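Local coordinates for penicillin binding protein 2X (Streptococcus thermophilus, PDB 5U47) that probably cross-links adjacent glycan strands of the septal peptidoglycan as a penicillin-binding transpeptidase, at residues D368-W371 against S372-S376; Q464-S467 against E468-Y472; L566-A569 against M570-A574. The protein carries 1 engineered substitution. All coordinates share one frame; numbering follows the deposited sequence.

Contact 1: residues D368-W371 against S372-S376; sequences DKVW and SNYLS
W371 and L375 meet one turn apart on helix 368-377 of the transpeptidase domain, and both side chains are buried. The main interaction is a CH-pi contact: L375 CG lies 4.0 Å from the centroid of the W371 six-membered ring and only 20° off its normal, so the branch point sits over a face. From there the two methyls spread along the indole. L375 CD2 meets W371 CZ2 at 3.6 Å, while L375 CD1 lies 3.7 Å from W371 NE1. A chi1 of 175°, with CG trans to the main-chain nitrogen, carries the indole along the helix to L375.

Apolar contacts continue on the neighbouring flank. V370 and Y374 run side by side, with V370 CG1 at 3.6 Å from Y374 CE2, and Y374 CB approaches W371 CE3 at 4.0 Å from an oblique direction.

The polar ends are held by other parts of the fold: W371 NE1 hydrogen-bonds to S406 OG, and Y374 OH to N307 ND2 on helix 297-308. W371 also touches L301 and A304 of that helix, at whose start lies an SxxK pattern consistent with the active-site serine motif.

Four i to i+4 backbone bonds set this spacing; the first joins S372 N to D368 O at 2.8 Å, and the last joins L375 N to W371 O at 3.0 Å.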
loop_
_atom_site.group_PDB
_atom_site.type_symbol
_atom_site.label_atom_id
_atom_site.label_comp_id
_atom_site.label_asym_id
_atom_site.label_seq_id
_atom_site.Cartn_x
_atom_site.Cartn_y
_atom_site.Cartn_z
ATOM N N ASP A 368 -27.357 -17.851 7.865
ATOM C CA ASP A 368 -25.914 -17.917 8.139
ATOM C C ASP A 368 -25.081 -18.440 6.985
ATOM O O ASP A 368 -24.057 -17.863 6.656
ATOM C CB ASP A 368 -25.623 -18.795 9.367
ATOM C CG ASP A 368 -25.940 -18.098 10.692
ATOM O OD1 ASP A 368 -26.494 -16.973 10.692
ATOM O OD2 ASP A 368 -25.616 -18.689 11.745
ATOM N N LYS A 369 -25.512 -19.542 6.390
ATOM C CA LYS A 369 -24.775 -20.161 5.284
ATOM C C LYS A 369 -24.582 -19.188 4.112
ATOM O O LYS A 369 -23.454 -19.035 3.586
ATOM C CB LYS A 369 -25.510 -21.421 4.827
ATOM C CG LYS A 369 -25.003 -22.072 3.561
ATOM C CD LYS A 369 -25.894 -23.254 3.214
ATOM C CE LYS A 369 -25.658 -23.760 1.802
ATOM N NZ LYS A 369 -24.230 -24.073 1.547
ATOM N N VAL A 370 -25.677 -18.540 3.714
ATOM C CA VAL A 370 -25.657 -17.574 2.615
ATOM C C VAL A 370 -24.768 -16.368 2.959
ATOM O O VAL A 370 -23.858 -16.027 2.198
ATOM C CB VAL A 370 -27.091 -17.123 2.239
ATOM C CG1 VAL A 370 -27.056 -15.945 1.269
ATOM C CG2 VAL A 370 -27.874 -18.290 1.620
ATOM N N TRP A 371 -25.015 -15.736 4.103
ATOM C CA TRP A 371 -24.198 -14.592 4.515
ATOM C C TRP A 371 -22.708 -14.952 4.590
ATOM O O TRP A 371 -21.853 -14.200 4.093
ATOM C CB TRP A 371 -24.695 -13.998 5.841
ATOM C CG TRP A 371 -23.833 -12.870 6.402
ATOM C CD1 TRP A 371 -23.317 -12.785 7.664
ATOM C CD2 TRP A 371 -23.363 -11.702 5.701
ATOM N NE1 TRP A 371 -22.562 -11.630 7.798
ATOM C CE2 TRP A 371 -22.580 -10.952 6.609
ATOM C CE3 TRP A 371 -23.527 -11.220 4.395
ATOM C CZ2 TRP A 371 -21.968 -9.747 6.251
ATOM C CZ3 TRP A 371 -22.914 -10.033 4.038
ATOM C CH2 TRP A 371 -22.148 -9.304 4.963
ATOM N N SER A 372 -22.395 -16.093 5.186
ATOM C CA SER A 372 -21.011 -16.514 5.327
ATOM C C SER A 372 -20.332 -16.708 3.936
ATOM O O SER A 372 -19.126 -16.413 3.756
ATOM C CB SER A 372 -20.929 -17.779 6.184
ATOM O OG SER A 372 -19.594 -18.266 6.243
ATOM N N ASN A 373 -21.122 -17.163 2.966
ATOM C CA ASN A 373 -20.642 -17.338 1.607
ATOM C C ASN A 373 -20.413 -15.970 0.937
ATOM O O ASN A 373 -19.489 -15.829 0.139
ATOM C CB ASN A 373 -21.627 -18.162 0.786
ATOM C CG ASN A 373 -21.059 -18.572 -0.549
ATOM O OD1 ASN A 373 -21.571 -18.174 -1.595
ATOM N ND2 ASN A 373 -19.958 -19.331 -0.524
ATOM N N TYR A 374 -21.263 -14.978 1.237
ATOM C CA TYR A 374 -21.049 -13.615 0.698
ATOM C C TYR A 374 -19.751 -13.028 1.219
ATOM O O TYR A 374 -19.022 -12.388 0.460
ATOM C CB TYR A 374 -22.226 -12.654 0.945
ATOM C CG TYR A 374 -23.317 -12.756 -0.101
ATOM C CD1 TYR A 374 -23.124 -12.234 -1.377
ATOM C CD2 TYR A 374 -24.550 -13.364 0.178
ATOM C CE1 TYR A 374 -24.104 -12.325 -2.352
ATOM C CE2 TYR A 374 -25.540 -13.454 -0.793
ATOM C CZ TYR A 374 -25.309 -12.932 -2.055
ATOM O OH TYR A 374 -26.274 -13.011 -3.039
ATOM N N LEU A 375 -19.450 -13.257 2.497
ATOM C CA LEU A 375 -18.198 -12.772 3.077
ATOM C C LEU A 375 -17.009 -13.456 2.398
ATOM O O LEU A 375 -15.935 -12.870 2.250
ATOM C CB LEU A 375 -18.157 -13.019 4.575
ATOM C CG LEU A 375 -19.074 -12.161 5.446
ATOM C CD1 LEU A 375 -19.157 -12.736 6.847
ATOM C CD2 LEU A 375 -18.588 -10.717 5.491
ATOM N N SER A 376 -17.212 -14.705 1.987
ATOM C CA SER A 376 -16.170 -15.443 1.293
ATOM C C SER A 376 -16.005 -14.866 -0.136
ATOM O O SER A 376 -14.879 -14.651 -0.592
ATOM C CB SER A 376 -16.499 -16.938 1.296
ATOM O OG SER A 376 -15.420 -17.676 0.766
#

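Contact 2: residues Q464-S467 against E468-Y472; sequences QAAS and ETRNY
Within helix 463-478 of the transpeptidase domain, Q464 and E468 pair one turn apart on the more exposed side, while T469 and R470 are buried against different neighbours. Q464 NE2 donates to E468 OE1 at 3.0 Å, and the N-H...O angle of 167° makes the bond nearly straight. The acceptor lies in the amide plane of Q464, but the donor reaches OE1 from above the carboxylate plane, and the two planes stand 77° apart. Both side chains are extended beyond CG and run side by side. Their different first torsions bring the ends together: CG of Q464 is trans to its main-chain nitrogen, whereas CG of E468 (chi1 -68°) lies beside its own and passes 3.3 Å from Q464 O.

A465 O is gripped twice by one residue. T469 OG1 donates to it at 2.8 Å and T469 N at 2.9 Å, from opposite faces of the carbonyl plane. The hydroxyl proton of this buried threonine is thus used within its own helix. The same side chain packs on S303 and I306 of helix 297-308.

R470 bends at chi3 and folds back along its helix, laying one guanidinium face over S467 CA, which is 3.8 Å from R470 CZ. R470 NH1 stands 3.8 Å from A466 CB. Three carbonyls fix the rotation of the group: those of S536 (to NE) and E537 (to NH2) tie the helix to the segment after strand 526-534, and that of I426 (to NH1) to helix 416-427.

An i to i+4 side-chain pair and a threonine hydroxyl bonded to the i-4 carbonyl are both common in alpha-helices, here on a helix packed against helix 297-308.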
loop_
_atom_site.group_PDB
_atom_site.type_symbol
_atom_site.label_atom_id
_atom_site.label_comp_id
_atom_site.label_asym_id
_atom_site.label_seq_id
_atom_site.Cartn_x
_atom_site.Cartn_y
_atom_site.Cartn_z
ATOM N N GLN A 464 -27.066 -4.467 -10.501
ATOM C CA GLN A 464 -28.276 -3.876 -9.936
ATOM C C GLN A 464 -28.186 -3.792 -8.403
ATOM O O GLN A 464 -28.543 -2.771 -7.817
ATOM C CB GLN A 464 -29.525 -4.654 -10.383
ATOM C CG GLN A 464 -30.833 -4.048 -9.901
ATOM C CD GLN A 464 -32.056 -4.819 -10.362
ATOM O OE1 GLN A 464 -31.961 -5.726 -11.187
ATOM N NE2 GLN A 464 -33.217 -4.460 -9.824
ATOM N N ALA A 465 -27.700 -4.850 -7.758
ATOM C CA ALA A 465 -27.547 -4.838 -6.290
ATOM C C ALA A 465 -26.573 -3.745 -5.826
ATOM O O ALA A 465 -26.837 -3.032 -4.846
ATOM C CB ALA A 465 -27.094 -6.194 -5.781
ATOM N N ALA A 466 -25.458 -3.605 -6.541
ATOM C CA ALA A 466 -24.477 -2.576 -6.225
ATOM C C ALA A 466 -25.087 -1.177 -6.379
ATOM O O ALA A 466 -24.916 -0.329 -5.530
ATOM C CB ALA A 466 -23.261 -2.716 -7.120
ATOM N N SER A 467 -25.790 -0.964 -7.483
ATOM C CA SER A 467 -26.408 0.314 -7.774
ATOM C C SER A 467 -27.469 0.700 -6.736
ATOM O O SER A 467 -27.539 1.856 -6.292
ATOM C CB SER A 467 -27.047 0.245 -9.160
ATOM O OG SER A 467 -27.865 1.374 -9.396
ATOM N N GLU A 468 -28.309 -0.267 -6.370
ATOM C CA GLU A 468 -29.337 -0.031 -5.353
ATOM C C GLU A 468 -28.712 0.242 -3.990
ATOM O O GLU A 468 -29.181 1.116 -3.255
ATOM C CB GLU A 468 -30.362 -1.175 -5.316
ATOM C CG GLU A 468 -31.200 -1.196 -6.582
ATOM C CD GLU A 468 -32.236 -2.305 -6.617
ATOM O OE1 GLU A 468 -32.935 -2.439 -7.658
ATOM O OE2 GLU A 468 -32.355 -3.042 -5.614
ATOM N N THR A 469 -27.653 -0.485 -3.664
ATOM C CA THR A 469 -26.935 -0.266 -2.415
ATOM C C THR A 469 -26.416 1.180 -2.365
ATOM O O THR A 469 -26.611 1.868 -1.359
ATOM C CB THR A 469 -25.771 -1.269 -2.232
ATOM O OG1 THR A 469 -26.293 -2.598 -2.173
ATOM C CG2 THR A 469 -25.013 -0.996 -0.946
ATOM N N ARG A 470 -25.822 1.652 -3.470
ATOM C CA ARG A 470 -25.302 3.028 -3.529
ATOM C C ARG A 470 -26.411 4.060 -3.362
ATOM O O ARG A 470 -26.223 5.065 -2.683
ATOM C CB ARG A 470 -24.530 3.298 -4.819
ATOM C CG ARG A 470 -23.180 2.572 -4.918
ATOM C CD ARG A 470 -22.297 3.148 -6.024
ATOM N NE ARG A 470 -22.996 3.255 -7.309
ATOM C CZ ARG A 470 -23.195 2.255 -8.173
ATOM N NH1 ARG A 470 -22.768 1.011 -7.926
ATOM N NH2 ARG A 470 -23.855 2.491 -9.299
ATOM N N ASN A 471 -27.565 3.803 -3.964
ATOM C CA ASN A 471 -28.696 4.714 -3.822
ATOM C C ASN A 471 -29.210 4.736 -2.366
ATOM O O ASN A 471 -29.460 5.809 -1.826
ATOM C CB ASN A 471 -29.812 4.387 -4.800
ATOM C CG ASN A 471 -30.974 5.356 -4.674
ATOM O OD1 ASN A 471 -30.790 6.570 -4.768
ATOM N ND2 ASN A 471 -32.165 4.830 -4.428
ATOM N N TYR A 472 -29.338 3.577 -1.721
ATOM C CA TYR A 472 -29.763 3.558 -0.307
ATOM C C TYR A 472 -28.764 4.320 0.564
ATOM O O TYR A 472 -29.149 4.984 1.524
ATOM C CB TYR A 472 -29.959 2.128 0.232
ATOM C CG TYR A 472 -31.137 1.396 -0.378
ATOM C CD1 TYR A 472 -32.425 1.895 -0.249
ATOM C CD2 TYR A 472 -30.974 0.182 -1.036
ATOM C CE1 TYR A 472 -33.519 1.230 -0.796
ATOM C CE2 TYR A 472 -32.055 -0.482 -1.586
ATOM C CZ TYR A 472 -33.322 0.047 -1.458
ATOM O OH TYR A 472 -34.396 -0.613 -1.995
#

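Contact 3: residues L566-A569 against M570-A574; sequences LEEA and MSMGA
The backbones of 566-569 and 570-574 form the C-terminal part of helix 558-572 in the transpeptidase domain and the turn that follows it, where the i to i+4 pattern gives way. M570 N bonds to L566 O at 3.0 Å and S571 N to E567 O at 2.9 Å, both regular. M572 N then divides its approach: its bond to E568 O is weak at 3.2 Å, and a second, i to i+3, reaches A569 O at 3.3 Å from above the carbonyl plane (69° out of it). G573 is the first residue to leave helical angles; its phi of 64° is one that glycine takes readily, and the residue also occupies the N-cap position of helix 574-577.

Among side chains, S571 turns back onto the helix. With chi1 at 72° its OG sits between the main-chain nitrogen and carbonyl carbon, which places it to donate to E568 O, the carbonyl three residues back.

The flanking residues place this turn in the fold. L566, A569 and M570 all pack on Y541 of strand 541-548, so this helix lies against the five-stranded antiparallel sheet that contains strands 526-534 and 541-548, while E568 and M572 turn to helix 224-241 through F229 and P225. E567 OE2 bonds to G498 N.

E568 O is approached from several directions: M572 CG passes at 3.3 Å, and S571 OG donates to it in a bond of 2.7 Å.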
loop_
_atom_site.group_PDB
_atom_site.type_symbol
_atom_site.label_atom_id
_atom_site.label_comp_id
_atom_site.label_asym_id
_atom_site.label_seq_id
_atom_site.Cartn_x
_atom_site.Cartn_y
_atom_site.Cartn_z
ATOM N N LEU A 566 -12.240 14.938 -1.374
ATOM C CA LEU A 566 -13.008 14.499 -2.550
ATOM C C LEU A 566 -13.281 15.630 -3.535
ATOM O O LEU A 566 -13.321 15.389 -4.744
ATOM C CB LEU A 566 -14.318 13.804 -2.159
ATOM C CG LEU A 566 -14.133 12.426 -1.559
ATOM C CD1 LEU A 566 -15.472 11.822 -1.226
ATOM C CD2 LEU A 566 -13.359 11.509 -2.504
ATOM N N GLU A 567 -13.481 16.853 -3.038
ATOM C CA GLU A 567 -13.666 18.002 -3.928
ATOM C C GLU A 567 -12.361 18.278 -4.686
ATOM O O GLU A 567 -12.388 18.590 -5.879
ATOM C CB GLU A 567 -14.156 19.251 -3.181
ATOM C CG GLU A 567 -15.643 19.181 -2.869
ATOM C CD GLU A 567 -16.198 20.422 -2.209
ATOM O OE1 GLU A 567 -15.416 21.247 -1.676
ATOM O OE2 GLU A 567 -17.437 20.577 -2.239
ATOM N N GLU A 568 -11.228 18.142 -3.995
ATOM C CA GLU A 568 -9.933 18.341 -4.642
ATOM C C GLU A 568 -9.745 17.279 -5.716
ATOM O O GLU A 568 -9.312 17.593 -6.812
ATOM C CB GLU A 568 -8.779 18.272 -3.634
ATOM C CG GLU A 568 -7.424 18.713 -4.205
ATOM C CD GLU A 568 -7.360 20.198 -4.570
ATOM O OE1 GLU A 568 -8.251 20.985 -4.151
ATOM O OE2 GLU A 568 -6.405 20.585 -5.279
ATOM N N ALA A 569 -10.096 16.028 -5.402
ATOM C CA ALA A 569 -9.963 14.932 -6.361
ATOM C C ALA A 569 -10.784 15.186 -7.617
ATOM O O ALA A 569 -10.292 15.001 -8.747
ATOM C CB ALA A 569 -10.377 13.607 -5.742
ATOM N N MET A 570 -12.040 15.587 -7.411
ATOM C CA MET A 570 -12.926 15.903 -8.535
ATOM C C MET A 570 -12.405 17.094 -9.355
ATOM O O MET A 570 -12.488 17.078 -10.579
ATOM C CB MET A 570 -14.357 16.173 -8.059
ATOM C CG MET A 570 -15.085 14.952 -7.522
ATOM S SD MET A 570 -15.409 13.662 -8.748
ATOM C CE MET A 570 -16.651 14.438 -9.765
ATOM N N SER A 571 -11.847 18.109 -8.693
ATOM C CA SER A 571 -11.356 19.281 -9.412
ATOM C C SER A 571 -10.118 18.984 -10.280
ATOM O O SER A 571 -9.847 19.729 -11.219
ATOM C CB SER A 571 -11.016 20.423 -8.445
ATOM O OG SER A 571 -9.839 20.105 -7.714
ATOM N N MET A 572 -9.383 17.906 -9.979
ATOM C CA MET A 572 -8.149 17.589 -10.716
ATOM C C MET A 572 -8.349 17.033 -12.127
ATOM O O MET A 572 -7.588 17.392 -13.037
ATOM C CB MET A 572 -7.240 16.691 -9.884
ATOM C CG MET A 572 -6.644 17.452 -8.708
ATOM S SD MET A 572 -5.721 16.436 -7.540
ATOM C CE MET A 572 -4.270 16.052 -8.518
ATOM N N GLY A 573 -9.351 16.181 -12.321
ATOM C CA GLY A 573 -9.653 15.659 -13.663
ATOM C C GLY A 573 -8.545 14.812 -14.263
ATOM O O GLY A 573 -8.109 13.833 -13.661
ATOM N N ALA A 574 -8.078 15.220 -15.441
ATOM C CA ALA A 574 -7.026 14.511 -16.177
ATOM C C ALA A 574 -5.676 14.405 -15.453
ATOM O O ALA A 574 -4.770 13.737 -15.946
ATOM C CB ALA A 574 -6.828 15.153 -17.546
#

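Overall arrangement
Along the chain the contacts come in series, 368-376 first, then 464-472, then 566-574, without nesting or crossing. Contacts 1 and 2 each stay within one helix; contact 3 runs through the end of helix 558-572 to the start of helix 574-577. None closes a long loop, and the ties run through neighbours. Contacts 1 and 2 lie with centres about 19 Å apart and nearest atoms about 7 Å apart, and both put side chains on helix 297-308. Contact 3 lies farther off, its centre about 24 Å from that of contact 2. It backs onto strands 526-534 and 541-548, whereas R470 of contact 2 bonds to residues between those strands.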